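Local coordinates for protein probable transcriptional regulator (Pseudomonas aeruginosa, PDB 2ESN) that probably regulates transcription as a LysR-type protein, joining a DNA-binding helix-turn-helix domain to a periplasmic-binding-protein-like domain expected to sense a small effector, at residues Y178-R183 with D247-A252; P193-Y198 with A271-P276. All coordinates share one frame; numbering follows the deposited sequence.

Contact 1. Residues Y178-R183 with D247-A252; sequences YVVVAR and DFLLTA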
# COMPACT_ATOMS: atom_id res chain seq x y z
N TYR C 178 -30.42 -21.80 2.12
CA TYR C 178 -29.40 -22.78 2.54
C TYR C 178 -30.02 -24.14 2.85
O TYR C 178 -31.17 -24.22 3.29
CB TYR C 178 -28.68 -22.32 3.79
CG TYR C 178 -27.56 -21.35 3.51
CD1 TYR C 178 -27.84 -20.05 3.08
CD2 TYR C 178 -26.22 -21.72 3.66
CE1 TYR C 178 -26.80 -19.15 2.77
CE2 TYR C 178 -25.17 -20.83 3.41
CZ TYR C 178 -25.47 -19.54 2.95
OH TYR C 178 -24.47 -18.65 2.65
N VAL C 179 -29.25 -25.20 2.58
CA VAL C 179 -29.62 -26.53 2.94
C VAL C 179 -28.38 -27.19 3.57
O VAL C 179 -27.32 -26.64 3.49
CB VAL C 179 -30.15 -27.35 1.73
CG1 VAL C 179 -31.47 -26.80 1.23
CG2 VAL C 179 -29.09 -27.46 0.56
N VAL C 180 -28.58 -28.34 4.23
CA VAL C 180 -27.56 -29.17 4.86
C VAL C 180 -27.34 -30.29 3.86
O VAL C 180 -28.29 -30.90 3.37
CB VAL C 180 -28.03 -29.73 6.23
CG1 VAL C 180 -26.98 -30.70 6.83
CG2 VAL C 180 -28.23 -28.56 7.21
N VAL C 181 -26.05 -30.50 3.56
CA VAL C 181 -25.58 -31.43 2.62
C VAL C 181 -24.74 -32.44 3.37
O VAL C 181 -23.99 -32.05 4.25
CB VAL C 181 -24.68 -30.62 1.61
CG1 VAL C 181 -23.82 -31.51 0.81
CG2 VAL C 181 -25.55 -29.63 0.74
N ALA C 182 -24.90 -33.74 3.05
CA ALA C 182 -24.02 -34.82 3.53
C ALA C 182 -23.74 -35.71 2.37
O ALA C 182 -24.47 -35.66 1.40
CB ALA C 182 -24.72 -35.64 4.57
N ARG C 183 -22.69 -36.54 2.46
CA ARG C 183 -22.53 -37.62 1.51
C ARG C 183 -23.87 -38.40 1.44
O ARG C 183 -24.65 -38.47 2.44
CB ARG C 183 -21.36 -38.53 1.86
CG ARG C 183 -21.45 -39.30 3.21
CD ARG C 183 -20.83 -40.66 2.99
NE ARG C 183 -19.42 -40.55 2.74
CZ ARG C 183 -18.71 -41.04 1.72
NH1 ARG C 183 -17.41 -40.81 1.76
NH2 ARG C 183 -19.24 -41.70 0.70
N ASP C 247 -17.66 -37.66 6.33
CA ASP C 247 -18.86 -37.63 7.13
C ASP C 247 -19.21 -36.21 7.50
O ASP C 247 -20.21 -35.98 8.22
CB ASP C 247 -18.75 -38.53 8.39
CG ASP C 247 -18.49 -39.99 8.00
OD1 ASP C 247 -18.81 -40.36 6.85
OD2 ASP C 247 -17.92 -40.75 8.80
N PHE C 248 -18.45 -35.26 6.96
CA PHE C 248 -18.71 -33.87 7.33
C PHE C 248 -19.98 -33.34 6.77
O PHE C 248 -20.32 -33.63 5.62
CB PHE C 248 -17.56 -32.96 6.95
CG PHE C 248 -16.21 -33.42 7.45
CD1 PHE C 248 -15.08 -32.96 6.83
CD2 PHE C 248 -16.06 -34.24 8.56
CE1 PHE C 248 -13.80 -33.32 7.26
CE2 PHE C 248 -14.77 -34.64 9.02
CZ PHE C 248 -13.65 -34.16 8.38
N LEU C 249 -20.65 -32.47 7.53
CA LEU C 249 -21.80 -31.78 7.04
C LEU C 249 -21.43 -30.37 6.53
O LEU C 249 -20.47 -29.75 7.03
CB LEU C 249 -22.83 -31.70 8.16
CG LEU C 249 -23.30 -33.07 8.73
CD1 LEU C 249 -24.45 -32.83 9.70
CD2 LEU C 249 -23.80 -33.96 7.59
N LEU C 250 -22.18 -29.86 5.55
CA LEU C 250 -21.92 -28.57 4.98
C LEU C 250 -23.26 -27.87 4.87
O LEU C 250 -24.21 -28.47 4.40
CB LEU C 250 -21.24 -28.68 3.60
CG LEU C 250 -21.24 -27.41 2.70
CD1 LEU C 250 -20.24 -26.34 3.25
CD2 LEU C 250 -20.87 -27.76 1.25
N THR C 251 -23.34 -26.62 5.28
CA THR C 251 -24.63 -25.88 5.18
C THR C 251 -24.41 -24.81 4.09
O THR C 251 -23.61 -23.89 4.29
CB THR C 251 -25.04 -25.26 6.54
OG1 THR C 251 -24.86 -26.28 7.58
CG2 THR C 251 -26.49 -24.67 6.45
N ALA C 252 -25.06 -24.99 2.93
CA ALA C 252 -24.62 -24.37 1.67
C ALA C 252 -25.84 -23.86 0.93
O ALA C 252 -26.92 -24.40 1.09
CB ALA C 252 -23.98 -25.44 0.74
O HOH W 1 -17.06 -40.71 4.91

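Contact 2. Residues P193-Y198 with A271-P276; sequences PTLEGY and APFDIP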
# COMPACT_ATOMS: atom_id res chain seq x y z
N PRO C 193 -31.19 -34.61 9.18
CA PRO C 193 -30.67 -34.60 10.53
C PRO C 193 -31.61 -33.76 11.45
O PRO C 193 -32.25 -32.80 11.00
CB PRO C 193 -29.30 -33.95 10.38
CG PRO C 193 -29.39 -33.12 9.09
CD PRO C 193 -30.48 -33.72 8.24
N THR C 194 -31.71 -34.15 12.73
CA THR C 194 -32.32 -33.31 13.77
C THR C 194 -31.30 -32.27 14.19
O THR C 194 -30.13 -32.36 13.76
CB THR C 194 -32.66 -34.17 14.99
OG1 THR C 194 -31.46 -34.79 15.45
CG2 THR C 194 -33.71 -35.28 14.59
N LEU C 195 -31.69 -31.31 15.03
CA LEU C 195 -30.67 -30.40 15.61
C LEU C 195 -29.44 -31.07 16.28
O LEU C 195 -28.29 -30.66 16.01
CB LEU C 195 -31.31 -29.36 16.55
CG LEU C 195 -30.56 -28.12 17.00
CD1 LEU C 195 -29.93 -27.36 15.83
CD2 LEU C 195 -31.56 -27.19 17.75
N GLU C 196 -29.66 -32.09 17.13
CA GLU C 196 -28.54 -32.71 17.85
C GLU C 196 -27.76 -33.58 16.91
O GLU C 196 -26.54 -33.76 17.08
CB GLU C 196 -28.99 -33.61 19.07
CG GLU C 196 -29.55 -32.86 20.31
CD GLU C 196 -29.71 -33.74 21.62
OE1 GLU C 196 -30.50 -33.30 22.51
OE2 GLU C 196 -29.05 -34.82 21.81
N GLY C 197 -28.46 -34.18 15.96
CA GLY C 197 -27.84 -35.08 14.97
C GLY C 197 -26.84 -34.24 14.16
O GLY C 197 -25.67 -34.62 14.03
N TYR C 198 -27.31 -33.07 13.74
CA TYR C 198 -26.49 -32.08 13.09
C TYR C 198 -25.34 -31.65 13.98
O TYR C 198 -24.24 -31.55 13.49
CB TYR C 198 -27.33 -30.85 12.75
CG TYR C 198 -26.62 -29.66 12.11
CD1 TYR C 198 -26.54 -29.55 10.72
CD2 TYR C 198 -26.11 -28.59 12.89
CE1 TYR C 198 -25.93 -28.43 10.09
CE2 TYR C 198 -25.51 -27.43 12.26
CZ TYR C 198 -25.45 -27.36 10.86
OH TYR C 198 -24.91 -26.27 10.21
N ALA C 271 -32.47 -27.63 6.79
CA ALA C 271 -31.77 -27.40 8.02
C ALA C 271 -32.71 -27.66 9.20
O ALA C 271 -33.86 -27.24 9.15
CB ALA C 271 -31.25 -25.97 8.08
N PRO C 272 -32.20 -28.28 10.28
CA PRO C 272 -32.97 -28.43 11.49
C PRO C 272 -33.03 -27.16 12.41
O PRO C 272 -33.23 -27.30 13.62
CB PRO C 272 -32.20 -29.54 12.20
CG PRO C 272 -30.81 -29.28 11.86
CD PRO C 272 -30.86 -28.89 10.42
N PHE C 273 -32.85 -25.97 11.84
CA PHE C 273 -33.00 -24.71 12.57
C PHE C 273 -33.36 -23.66 11.51
O PHE C 273 -33.32 -23.94 10.30
CB PHE C 273 -31.70 -24.33 13.32
CG PHE C 273 -30.45 -24.46 12.51
CD1 PHE C 273 -29.89 -23.35 11.88
CD2 PHE C 273 -29.80 -25.68 12.40
CE1 PHE C 273 -28.72 -23.48 11.10
CE2 PHE C 273 -28.61 -25.81 11.63
CZ PHE C 273 -28.09 -24.72 10.97
N ASP C 274 -33.73 -22.47 11.96
CA ASP C 274 -34.24 -21.44 11.06
C ASP C 274 -33.06 -20.72 10.44
O ASP C 274 -32.21 -20.23 11.17
CB ASP C 274 -35.11 -20.39 11.82
CG ASP C 274 -36.36 -21.01 12.47
OD1 ASP C 274 -36.89 -22.03 11.93
OD2 ASP C 274 -36.81 -20.46 13.53
N ILE C 275 -33.04 -20.61 9.11
CA ILE C 275 -32.07 -19.75 8.42
C ILE C 275 -32.83 -18.86 7.47
O ILE C 275 -33.58 -19.35 6.66
CB ILE C 275 -31.05 -20.58 7.56
CG1 ILE C 275 -30.44 -21.74 8.37
CG2 ILE C 275 -29.93 -19.66 7.05
CD1 ILE C 275 -29.75 -22.90 7.46
N PRO C 276 -32.69 -17.52 7.60
CA PRO C 276 -33.26 -16.66 6.53
C PRO C 276 -32.80 -17.02 5.10
O PRO C 276 -31.64 -17.40 4.91
CB PRO C 276 -32.76 -15.25 6.88
CG PRO C 276 -32.05 -15.32 8.24
CD PRO C 276 -32.12 -16.74 8.73

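Contact 1. Residues Y178-R183 with D247-A252
An antiparallel pair of neighbouring strands in the effector-binding domain of a LysR-type regulator forms this contact, with 178-183 running at 160° to 249-252. Two hydrogen-bonded pairs flank one non-hydrogen-bonded pair. In the first, Val179 N donates a hydrogen bond to Ala252 O at 2.9 Å, and Ala252 N answers to Val179 O almost along the C=O axis. In the second, Val181 N meets Leu250 O at 2.9 Å, while the return bond from Leu250 N to Val181 O is slightly longer at 3.1 Å. Between them Val180 faces Thr251, whose side chain it crosses obliquely. As in the periplasmic-binding-protein fold, helices pack against this sheet: Val179, Val181, Leu250 and Ala252 share one face, where helices 236-244 and 254-264 cover Val181, helix 254-264 reaches Val179 and helix 236-244 reaches Leu250. Val180 and Thr251 occupy the other face. Thr251 OG1, anti to its own carbonyl carbon, has Tyr198 OH as its probable hydrogen-bond partner. The ring of Tyr178 lies with its edge at the backbone of the partner strand, CD2 coming 3.5 Å from Thr251 O near the ring plane, while its hydroxyl is hydrogen-bonded to Tyr157. Farther along, Leu249 CD2 presses on Ala182 CB at 3.6 Å. Where the strands part, Arg183 and Asp247 lie side by side, their charged planes 73° apart and NE still 4.2 Å from OD1, beyond a salt bridge. A water spans them, donating to Asp247 OD1 at 2.6 Å and accepting a weak bond from Arg183 NH1.

Contact 2. Residues P193-Y198 with A271-P276
Tyr198 and Phe273 meet in a T-shaped, edge-to-face pair that joins the short helix 195-199 to the loop between strands 266-269 and 278-285 of the LysR effector-binding domain. The ring planes stand 65° apart with centroids 5.1 Å from each other, and it is the edge of Phe273 that points at the tyrosine face. CE2 of Phe273 comes down over that face toward its rim, 3.6 Å from Tyr198 CE2, and Phe273 CZ lies 3.7 Å from Tyr198 CZ. Phe273 holds CG between its backbone N and carbonyl carbon, the crowded position (chi1 47°), whereas Tyr198 sends its ring out anti to the backbone N (chi1 178°). Helix 215-221 also packs on both rings through Ile216. Leu195 reaches the same phenylalanine with its CD1 branch, 3.8 Å from Phe273 CD2, the two side chains crossing at about a right angle. Pro272 is pushed against the start of the helix: its CB sits 3.4 Å from Leu195 N and also near Pro193 O, while CG leans on Tyr198 CB at 3.9 Å. Van der Waals and aromatic contacts hold the two segments together, and the first helical turn is capped within its own segment. Thr194 is the N-cap; with OG1 turned between its backbone N and carbonyl carbon, it accepts the N-H of Gly197 at 3.1 Å from OG1 to N.

Both contacts lie in the effector-binding domain, their centres about 11 Å apart. Their segments alternate along the chain: strand 168-183 leads into helix 195-199, and strand 249-253 is followed, after helix 254-264 and strand 266-269, by the loop 271-276, so the two connections cross. Contact 1 pairs strands of the mixed sheet, and contact 2 rests on the sheet face carrying Val180 and Thr251. The join is partly polar, a probable hydrogen bond of 2.6 Å between Thr251 OG1 and Tyr198 OH, and partly apolar, with Val180 CG2 packed on Tyr198 CE1 and on Ala271 CA, and Thr251 CG2 on Ile275 CD1. Helix 195-199 and the loop thus cover that side of the strand pair.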